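Local coordinates for citrate synthase (Mycobacterium tuberculosis, PDB 4TVM), which catalyses the condensation of oxaloacetate and acetyl-CoA with water to give citrate and CoA, at residues Leu116-Phe127 with Ser139-Tyr148; Thr195-Leu203 with Val218-Phe226. All coordinates share one frame; numbering follows the deposited sequence.

Interaction 1: Leu116-Phe127 with Ser139-Tyr148; sequences LHEDLKRFFDGF and SVVNALSAYY
Leu120 of the short helix 118-122 is a knob in a hole made by Tyr147, Val140, Ala143 and Leu144 of helix 133-147, in a buried helix-helix contact beside the subunit interface. The axes of 118-122 and 139-147 run at 150°, closer to antiparallel than to crossed. The CB of Leu120 lies over the middle of one face of the Tyr147 ring, 4.0 Å from its centroid, a CH-pi contact. Leu120 CG is turned opposite the backbone N (chi1 -175°), and the two methyls of the fork reach into the hole: Leu120 CD1 lies against Val140 CG1 (4.0 Å) and against Tyr147 CE1, while Leu120 CD2 meets Leu144 CD2.

Further along, the two methyls of Val140 work among phenylalanines. Val140 CG2 sits over a face of the Phe124 ring, offset toward the rim, approaches the edge of Phe123, and lies 3.8 Å from Phe127 CE2. Phe127 in turn directs its ring edge at Ser139.

In this mostly helical citrate synthase fold the same surface serves the dimer: the rings of Phe123 and Phe127 meet Phe127 and Phe123 of the second subunit edge-to-face, and Ser139 O is hydrogen-bonded to Ser139 OG of that subunit. At the other end a hydrogen bond joins the segments. The backbone N of His117 gives a nearly straight hydrogen bond (167°) to Tyr148 OH, 2.9 Å away and near the plane of the phenol ring. His117 is also the N-cap of helix 118-122, its ND1 accepting from Asp119 N in the plane of the imidazole, while His117 CG faces Tyr147 CD2 at 4.1 Å.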
loop_
_atom_site.group_PDB
_atom_site.type_symbol
_atom_site.label_atom_id
_atom_site.label_comp_id
_atom_site.label_asym_id
_atom_site.label_seq_id
_atom_site.Cartn_x
_atom_site.Cartn_y
_atom_site.Cartn_z
ATOM N N LEU A 116 -5.010 16.475 17.660
ATOM C CA LEU A 116 -6.061 15.706 17.016
ATOM C C LEU A 116 -7.424 16.148 17.514
ATOM O O LEU A 116 -7.585 16.554 18.675
ATOM C CB LEU A 116 -5.983 14.220 17.391
ATOM C CG LEU A 116 -4.668 13.486 17.474
ATOM C CD1 LEU A 116 -4.931 12.036 17.829
ATOM C CD2 LEU A 116 -3.933 13.570 16.165
ATOM N N HIS A 117 -8.406 16.023 16.640
ATOM C CA HIS A 117 -9.824 15.977 17.040
ATOM C C HIS A 117 -9.985 15.084 18.254
ATOM O O HIS A 117 -9.560 13.920 18.218
ATOM C CB HIS A 117 -10.692 15.396 15.897
ATOM C CG HIS A 117 -12.122 15.823 15.962
ATOM N ND1 HIS A 117 -13.031 15.249 16.826
ATOM C CD2 HIS A 117 -12.803 16.771 15.279
ATOM C CE1 HIS A 117 -14.208 15.823 16.673
ATOM N NE2 HIS A 117 -14.090 16.757 15.744
ATOM N N GLU A 118 -10.608 15.613 19.309
ATOM C CA GLU A 118 -10.880 14.833 20.521
ATOM C C GLU A 118 -11.487 13.436 20.282
ATOM O O GLU A 118 -11.172 12.488 21.023
ATOM C CB GLU A 118 -11.806 15.598 21.459
ATOM C CG GLU A 118 -11.078 16.476 22.458
ATOM C CD GLU A 118 -10.256 15.655 23.412
ATOM O OE1 GLU A 118 -9.015 15.722 23.313
ATOM O OE2 GLU A 118 -10.850 14.919 24.223
ATOM N N ASP A 119 -12.382 13.313 19.296
ATOM C CA ASP A 119 -12.917 11.998 18.929
ATOM C C ASP A 119 -11.853 11.056 18.374
ATOM O O ASP A 119 -11.867 9.850 18.645
ATOM C CB ASP A 119 -14.037 12.122 17.922
ATOM C CG ASP A 119 -15.310 12.658 18.513
ATOM O OD1 ASP A 119 -15.361 13.001 19.711
ATOM O OD2 ASP A 119 -16.280 12.747 17.742
ATOM N N LEU A 120 -10.929 11.607 17.597
ATOM C CA LEU A 120 -9.807 10.826 17.079
ATOM C C LEU A 120 -8.866 10.471 18.178
ATOM O O LEU A 120 -8.284 9.395 18.180
ATOM C CB LEU A 120 -9.051 11.543 15.972
ATOM C CG LEU A 120 -7.959 10.645 15.381
ATOM C CD1 LEU A 120 -8.579 9.456 14.685
ATOM C CD2 LEU A 120 -7.033 11.396 14.436
ATOM N N LYS A 121 -8.742 11.342 19.148
ATOM C CA LYS A 121 -8.045 10.981 20.396
ATOM C C LYS A 121 -8.723 9.839 21.106
ATOM O O LYS A 121 -8.079 8.862 21.434
ATOM C CB LYS A 121 -8.007 12.173 21.327
ATOM C CG LYS A 121 -6.986 12.068 22.431
ATOM C CD LYS A 121 -7.331 13.009 23.565
ATOM C CE LYS A 121 -6.265 13.005 24.644
ATOM N NZ LYS A 121 -6.870 12.899 25.986
ATOM N N ARG A 122 -10.040 9.965 21.325
ATOM C CA ARG A 122 -10.837 8.941 22.003
ATOM C C ARG A 122 -10.803 7.573 21.312
ATOM O O ARG A 122 -10.776 6.553 21.969
ATOM C CB ARG A 122 -12.285 9.405 22.105
ATOM C CG ARG A 122 -12.594 10.340 23.266
ATOM C CD ARG A 122 -13.924 11.058 23.039
ATOM N NE ARG A 122 -14.992 10.128 22.670
ATOM C CZ ARG A 122 -16.249 10.485 22.393
ATOM N NH1 ARG A 122 -16.625 11.764 22.438
ATOM N NH2 ARG A 122 -17.143 9.550 22.077
ATOM N N PHE A 123 -10.837 7.570 19.983
ATOM C CA PHE A 123 -10.725 6.371 19.154
ATOM C C PHE A 123 -9.571 5.440 19.518
ATOM O O PHE A 123 -9.646 4.255 19.266
ATOM C CB PHE A 123 -10.547 6.850 17.728
ATOM C CG PHE A 123 -10.456 5.767 16.698
ATOM C CD1 PHE A 123 -9.225 5.254 16.332
ATOM C CD2 PHE A 123 -11.580 5.364 16.009
ATOM C CE1 PHE A 123 -9.117 4.303 15.331
ATOM C CE2 PHE A 123 -11.489 4.402 15.011
ATOM C CZ PHE A 123 -10.248 3.877 14.663
ATOM N N PHE A 124 -8.514 5.969 20.140
ATOM C CA PHE A 124 -7.488 5.110 20.741
ATOM C C PHE A 124 -8.040 4.202 21.833
ATOM O O PHE A 124 -7.439 3.166 22.164
ATOM C CB PHE A 124 -6.319 5.942 21.286
ATOM C CG PHE A 124 -5.350 6.437 20.205
ATOM C CD1 PHE A 124 -5.588 7.628 19.518
ATOM C CD2 PHE A 124 -4.214 5.716 19.898
ATOM C CE1 PHE A 124 -4.712 8.089 18.553
ATOM C CE2 PHE A 124 -3.322 6.169 18.950
ATOM C CZ PHE A 124 -3.570 7.362 18.272
ATOM N N ASP A 125 -9.196 4.573 22.374
ATOM C CA ASP A 125 -9.802 3.820 23.458
ATOM C C ASP A 125 -10.262 2.427 23.060
ATOM O O ASP A 125 -10.317 1.529 23.903
ATOM C CB ASP A 125 -10.960 4.618 24.077
ATOM C CG ASP A 125 -10.471 5.824 24.864
ATOM O OD1 ASP A 125 -9.239 5.966 25.010
ATOM O OD2 ASP A 125 -11.301 6.633 25.337
ATOM N N GLY A 126 -10.567 2.249 21.778
ATOM C CA GLY A 126 -11.091 0.993 21.261
ATOM C C GLY A 126 -10.063 -0.094 21.057
ATOM O O GLY A 126 -10.395 -1.293 20.994
ATOM N N PHE A 127 -8.805 0.288 20.929
ATOM C CA PHE A 127 -7.761 -0.725 20.810
ATOM C C PHE A 127 -7.598 -1.509 22.126
ATOM O O PHE A 127 -7.982 -1.037 23.205
ATOM C CB PHE A 127 -6.447 -0.073 20.372
ATOM C CG PHE A 127 -6.498 0.465 18.972
ATOM C CD1 PHE A 127 -6.565 -0.399 17.882
ATOM C CD2 PHE A 127 -6.482 1.828 18.730
ATOM C CE1 PHE A 127 -6.599 0.103 16.590
ATOM C CE2 PHE A 127 -6.536 2.331 17.429
ATOM C CZ PHE A 127 -6.605 1.471 16.365
ATOM N N SER A 139 -3.906 1.957 11.730
ATOM C CA SER A 139 -5.333 2.000 11.873
ATOM C C SER A 139 -5.784 3.442 11.920
ATOM O O SER A 139 -6.758 3.816 11.261
ATOM C CB SER A 139 -5.747 1.245 13.125
ATOM O OG SER A 139 -7.128 0.971 13.118
ATOM N N VAL A 140 -5.055 4.244 12.693
ATOM C CA VAL A 140 -5.430 5.630 12.961
ATOM C C VAL A 140 -5.188 6.532 11.747
ATOM O O VAL A 140 -5.950 7.413 11.460
ATOM C CB VAL A 140 -4.698 6.132 14.215
ATOM C CG1 VAL A 140 -5.041 7.585 14.510
ATOM C CG2 VAL A 140 -5.101 5.276 15.413
ATOM N N VAL A 141 -4.165 6.243 10.974
ATOM C CA VAL A 141 -3.901 7.004 9.777
ATOM C C VAL A 141 -4.996 6.843 8.729
ATOM O O VAL A 141 -5.429 7.813 8.132
ATOM C CB VAL A 141 -2.535 6.610 9.214
ATOM C CG1 VAL A 141 -2.248 7.322 7.892
ATOM C CG2 VAL A 141 -1.470 6.951 10.238
ATOM N N ASN A 142 -5.437 5.619 8.477
ATOM C CA ASN A 142 -6.611 5.418 7.617
ATOM C C ASN A 142 -7.831 6.177 8.137
ATOM O O ASN A 142 -8.555 6.806 7.355
ATOM C CB ASN A 142 -6.897 3.944 7.484
ATOM C CG ASN A 142 -5.874 3.253 6.577
ATOM O OD1 ASN A 142 -5.862 3.465 5.345
ATOM N ND2 ASN A 142 -4.990 2.457 7.178
ATOM N N ALA A 143 -8.002 6.206 9.459
ATOM C CA ALA A 143 -9.130 6.905 10.070
ATOM C C ALA A 143 -9.089 8.442 9.904
ATOM O O ALA A 143 -10.098 9.144 10.124
ATOM C CB ALA A 143 -9.217 6.538 11.539
ATOM N N LEU A 144 -7.941 8.988 9.537
ATOM C CA LEU A 144 -7.825 10.443 9.327
ATOM C C LEU A 144 -8.796 10.971 8.304
ATOM O O LEU A 144 -9.241 12.110 8.407
ATOM C CB LEU A 144 -6.436 10.792 8.798
ATOM C CG LEU A 144 -5.343 10.750 9.830
ATOM C CD1 LEU A 144 -3.999 10.755 9.131
ATOM C CD2 LEU A 144 -5.476 11.953 10.766
ATOM N N SER A 145 -9.058 10.174 7.273
ATOM C CA SER A 145 -9.962 10.572 6.232
ATOM C C SER A 145 -11.376 10.674 6.798
ATOM O O SER A 145 -12.210 11.392 6.268
ATOM C CB SER A 145 -9.917 9.580 5.083
ATOM O OG SER A 145 -8.644 9.595 4.457
ATOM N N ALA A 146 -11.636 9.972 7.893
ATOM C CA ALA A 146 -12.895 10.120 8.603
ATOM C C ALA A 146 -13.028 11.463 9.337
ATOM O O ALA A 146 -14.141 11.896 9.606
ATOM C CB ALA A 146 -13.090 8.960 9.591
ATOM N N TYR A 147 -11.923 12.098 9.720
ATOM C CA TYR A 147 -12.014 13.326 10.537
ATOM C C TYR A 147 -11.594 14.586 9.806
ATOM O O TYR A 147 -11.871 15.696 10.246
ATOM C CB TYR A 147 -11.164 13.190 11.787
ATOM C CG TYR A 147 -11.666 12.160 12.712
ATOM C CD1 TYR A 147 -11.248 10.833 12.592
ATOM C CD2 TYR A 147 -12.593 12.478 13.697
ATOM C CE1 TYR A 147 -11.735 9.841 13.444
ATOM C CE2 TYR A 147 -13.089 11.490 14.554
ATOM C CZ TYR A 147 -12.649 10.189 14.428
ATOM O OH TYR A 147 -13.113 9.232 15.275
ATOM N N TYR A 148 -10.871 14.412 8.716
ATOM C CA TYR A 148 -10.352 15.526 7.966
ATOM C C TYR A 148 -10.782 15.281 6.523
ATOM O O TYR A 148 -9.968 15.261 5.612
ATOM C CB TYR A 148 -8.822 15.633 8.192
ATOM C CG TYR A 148 -8.497 15.792 9.684
ATOM C CD1 TYR A 148 -8.528 17.036 10.297
ATOM C CD2 TYR A 148 -8.203 14.694 10.487
ATOM C CE1 TYR A 148 -8.253 17.199 11.662
ATOM C CE2 TYR A 148 -7.930 14.842 11.843
ATOM C CZ TYR A 148 -7.971 16.101 12.437
ATOM O OH TYR A 148 -7.737 16.252 13.821
#

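Interaction 2: Thr195-Leu203 with Val218-Phe226; sequences TLVENFLRL and VVRALDMLF
Leu222 and Val197 lie at the middle of an apolar helix-helix crossing in the citrate synthase fold, where helices 196-205 and 216-229, joined by a short connection, pass steeply over each other. The axes of segments 196-203 and 218-226 make an angle of 112° and come within 9.6 Å, and no hydrogen bond links the two segments, so side-chain shape does the work.

One methyl, Leu222 CD2, is the meeting point. It touches three residues of the facing helix: Phe200 at the ring edge, in plane, with Phe200 CD2 to Leu222 CD2 3.7 Å; Leu201, whose CG meets it 4.0 Å away as the two leucines reach toward each other tip to tip; and Val197, whose CG1 lies 3.9 Å from it. The Phe200 side chain crosses Leu222 at about a right angle, and the ring offers this methyl its rim and not its face.

Val197 straddles the junction with its two branches. CG1 is carried opposite the backbone N (chi1 172°) and faces Leu222 and the carbonyl O of Val219, whereas CG2 goes to the other side, toward Asp223 and the edge of the Phe226 ring. Leu201 pushes CD1 into the first turn of the partner segment, where Leu201 CD1 is 4.0 Å from Val218 CG1.

Phe226 lies near the end of a helix whose last residue, His229, lines the oxaloacetate pocket. The Phe226 side chain is about 11 Å from a bound oxaloacetate, and its ring meets Phe85.

Asp223 crosses Val197 at about a right angle and splits its carboxylate between two tasks: OD1 accepts a hydrogen bond from Phe85 N, while Asp223 OD2 rests against Val197 CG2, 3.4 Å away.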
loop_
_atom_site.group_PDB
_atom_site.type_symbol
_atom_site.label_atom_id
_atom_site.label_comp_id
_atom_site.label_asym_id
_atom_site.label_seq_id
_atom_site.Cartn_x
_atom_site.Cartn_y
_atom_site.Cartn_z
ATOM N N THR A 195 9.440 22.615 20.498
ATOM C CA THR A 195 9.746 22.187 19.165
ATOM C C THR A 195 8.895 20.960 18.893
ATOM O O THR A 195 8.399 20.350 19.824
ATOM C CB THR A 195 11.262 21.905 19.180
ATOM O OG1 THR A 195 11.958 23.090 18.797
ATOM C CG2 THR A 195 11.675 20.834 18.308
ATOM N N LEU A 196 8.689 20.633 17.624
ATOM C CA LEU A 196 7.888 19.499 17.258
ATOM C C LEU A 196 8.534 18.247 17.803
ATOM O O LEU A 196 7.861 17.426 18.407
ATOM C CB LEU A 196 7.767 19.378 15.743
ATOM C CG LEU A 196 7.129 18.075 15.224
ATOM C CD1 LEU A 196 5.593 18.156 15.180
ATOM C CD2 LEU A 196 7.646 17.700 13.833
ATOM N N VAL A 197 9.837 18.110 17.582
ATOM C CA VAL A 197 10.595 16.937 17.999
ATOM C C VAL A 197 10.659 16.880 19.513
ATOM O O VAL A 197 10.553 15.803 20.103
ATOM C CB VAL A 197 12.034 16.955 17.432
ATOM C CG1 VAL A 197 12.884 15.828 18.031
ATOM C CG2 VAL A 197 12.024 16.835 15.915
ATOM N N GLU A 198 10.842 18.024 20.153
ATOM C CA GLU A 198 10.938 18.047 21.613
ATOM C C GLU A 198 9.556 17.770 22.192
ATOM O O GLU A 198 9.402 17.091 23.201
ATOM C CB GLU A 198 11.501 19.404 22.105
ATOM C CG GLU A 198 11.713 19.512 23.609
ATOM C CD GLU A 198 12.374 20.821 24.029
ATOM O OE1 GLU A 198 12.551 21.723 23.158
ATOM O OE2 GLU A 198 12.714 20.933 25.241
ATOM N N ASN A 199 8.540 18.295 21.540
ATOM C CA ASN A 199 7.197 18.071 21.989
ATOM C C ASN A 199 6.795 16.608 21.743
ATOM O O ASN A 199 6.008 16.031 22.494
ATOM C CB ASN A 199 6.270 18.986 21.235
ATOM C CG ASN A 199 4.859 18.764 21.604
ATOM O OD1 ASN A 199 4.486 18.996 22.739
ATOM N ND2 ASN A 199 4.054 18.279 20.655
ATOM N N PHE A 200 7.323 16.009 20.678
ATOM C CA PHE A 200 7.065 14.605 20.432
ATOM C C PHE A 200 7.596 13.774 21.581
ATOM O O PHE A 200 6.951 12.829 22.020
ATOM C CB PHE A 200 7.668 14.135 19.109
ATOM C CG PHE A 200 7.808 12.639 19.025
ATOM C CD1 PHE A 200 6.677 11.820 18.963
ATOM C CD2 PHE A 200 9.059 12.039 19.035
ATOM C CE1 PHE A 200 6.801 10.447 18.915
ATOM C CE2 PHE A 200 9.182 10.665 18.976
ATOM C CZ PHE A 200 8.056 9.862 18.925
ATOM N N LEU A 201 8.773 14.132 22.071
ATOM C CA LEU A 201 9.408 13.395 23.163
ATOM C C LEU A 201 8.652 13.500 24.483
ATOM O O LEU A 201 8.669 12.577 25.291
ATOM C CB LEU A 201 10.847 13.867 23.344
ATOM C CG LEU A 201 11.912 13.190 22.467
ATOM C CD1 LEU A 201 13.197 14.013 22.428
ATOM C CD2 LEU A 201 12.220 11.808 23.019
ATOM N N ARG A 202 8.019 14.626 24.729
ATOM C CA ARG A 202 7.170 14.788 25.921
ATOM C C ARG A 202 5.925 13.935 25.831
ATOM O O ARG A 202 5.468 13.373 26.829
ATOM C CB ARG A 202 6.703 16.237 26.056
ATOM C CG ARG A 202 6.174 16.598 27.438
ATOM C CD ARG A 202 5.612 18.012 27.498
ATOM N NE ARG A 202 4.563 18.166 28.512
ATOM C CZ ARG A 202 3.253 18.274 28.252
ATOM N NH1 ARG A 202 2.788 18.201 27.000
ATOM N NH2 ARG A 202 2.386 18.427 29.251
ATOM N N LEU A 203 5.343 13.896 24.627
ATOM C CA LEU A 203 4.094 13.188 24.405
ATOM C C LEU A 203 4.350 11.719 24.621
ATOM O O LEU A 203 3.471 10.991 25.057
ATOM C CB LEU A 203 3.624 13.378 22.999
ATOM C CG LEU A 203 3.009 14.706 22.638
ATOM C CD1 LEU A 203 2.606 14.649 21.162
ATOM C CD2 LEU A 203 1.811 14.959 23.498
ATOM N N VAL A 218 19.450 14.524 23.898
ATOM C CA VAL A 218 18.444 13.600 23.392
ATOM C C VAL A 218 17.680 14.140 22.214
ATOM O O VAL A 218 17.410 13.426 21.273
ATOM C CB VAL A 218 17.402 13.291 24.450
ATOM C CG1 VAL A 218 16.432 12.237 23.917
ATOM C CG2 VAL A 218 18.081 12.754 25.685
ATOM N N VAL A 219 17.331 15.408 22.292
ATOM C CA VAL A 219 16.592 16.075 21.257
ATOM C C VAL A 219 17.337 16.131 19.957
ATOM O O VAL A 219 16.787 15.817 18.897
ATOM C CB VAL A 219 16.344 17.514 21.692
ATOM C CG1 VAL A 219 15.530 18.284 20.656
ATOM C CG2 VAL A 219 15.689 17.501 23.066
ATOM N N ARG A 220 18.590 16.573 20.050
ATOM C CA ARG A 220 19.440 16.759 18.891
ATOM C C ARG A 220 19.683 15.407 18.300
ATOM O O ARG A 220 19.745 15.269 17.105
ATOM C CB ARG A 220 20.746 17.416 19.299
ATOM C CG ARG A 220 21.888 17.233 18.303
ATOM C CD ARG A 220 22.713 18.502 18.149
ATOM N NE ARG A 220 23.842 18.317 17.220
ATOM C CZ ARG A 220 25.051 17.875 17.568
ATOM N NH1 ARG A 220 25.334 17.561 18.833
ATOM N NH2 ARG A 220 25.995 17.733 16.646
ATOM N N ALA A 221 19.796 14.388 19.132
ATOM C CA ALA A 221 20.026 13.068 18.603
ATOM C C ALA A 221 18.820 12.571 17.804
ATOM O O ALA A 221 18.980 12.003 16.740
ATOM C CB ALA A 221 20.329 12.112 19.718
ATOM N N LEU A 222 17.611 12.775 18.313
ATOM C CA LEU A 222 16.434 12.331 17.585
ATOM C C LEU A 222 16.213 13.156 16.329
ATOM O O LEU A 222 15.918 12.614 15.264
ATOM C CB LEU A 222 15.213 12.427 18.471
ATOM C CG LEU A 222 14.033 11.659 17.905
ATOM C CD1 LEU A 222 14.388 10.181 17.879
ATOM C CD2 LEU A 222 12.783 11.954 18.722
ATOM N N ASP A 223 16.370 14.472 16.452
ATOM C CA ASP A 223 16.184 15.379 15.317
ATOM C C ASP A 223 17.102 15.019 14.175
ATOM O O ASP A 223 16.679 14.887 13.032
ATOM C CB ASP A 223 16.437 16.818 15.749
ATOM C CG ASP A 223 15.890 17.820 14.768
ATOM O OD1 ASP A 223 16.456 17.949 13.682
ATOM O OD2 ASP A 223 14.877 18.471 15.071
ATOM N N MET A 224 18.370 14.816 14.490
ATOM C CA MET A 224 19.323 14.397 13.476
ATOM C C MET A 224 18.888 13.093 12.834
ATOM O O MET A 224 18.874 12.970 11.612
ATOM C CB MET A 224 20.708 14.236 14.089
ATOM C CG MET A 224 21.802 14.051 13.064
ATOM S SD MET A 224 23.466 14.122 13.771
ATOM C CE MET A 224 23.768 12.387 14.088
ATOM N N LEU A 225 18.522 12.116 13.656
ATOM C CA LEU A 225 18.187 10.796 13.142
ATOM C C LEU A 225 16.993 10.773 12.151
ATOM O O LEU A 225 16.927 9.920 11.257
ATOM C CB LEU A 225 17.921 9.849 14.307
ATOM C CG LEU A 225 19.054 8.881 14.625
ATOM C CD1 LEU A 225 18.843 8.277 15.999
ATOM C CD2 LEU A 225 19.097 7.804 13.559
ATOM N N PHE A 226 16.042 11.688 12.320
ATOM C CA PHE A 226 14.987 11.842 11.350
ATOM C C PHE A 226 15.490 12.473 10.064
ATOM O O PHE A 226 14.976 12.188 9.001
ATOM C CB PHE A 226 13.855 12.683 11.913
ATOM C CG PHE A 226 13.104 12.039 13.045
ATOM C CD1 PHE A 226 13.065 10.661 13.204
ATOM C CD2 PHE A 226 12.385 12.829 13.920
ATOM C CE1 PHE A 226 12.348 10.091 14.235
ATOM C CE2 PHE A 226 11.660 12.273 14.948
ATOM C CZ PHE A 226 11.634 10.898 15.102
#

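How the interactions relate
Both segments of interaction 1 precede those of interaction 2 in the sequence, and the centres of the two contacts are about 23 Å apart. They do not touch: their nearest atoms are about 8 Å from each other. Helix 159-182, between them in sequence, is packed against by both, taking Val140 and Tyr148 of interaction 1 and Phe200 and Leu203 of interaction 2. Tyr189 is a second shared neighbour: its OH is hydrogen-bonded to Glu118 OE1 and Lys121 NZ, and its carbonyl O takes a weak bond from Arg202. Interaction 1 borders the second subunit, whereas interaction 2 meets no other chain and its helix 216-229 ends at His229 of the oxaloacetate pocket.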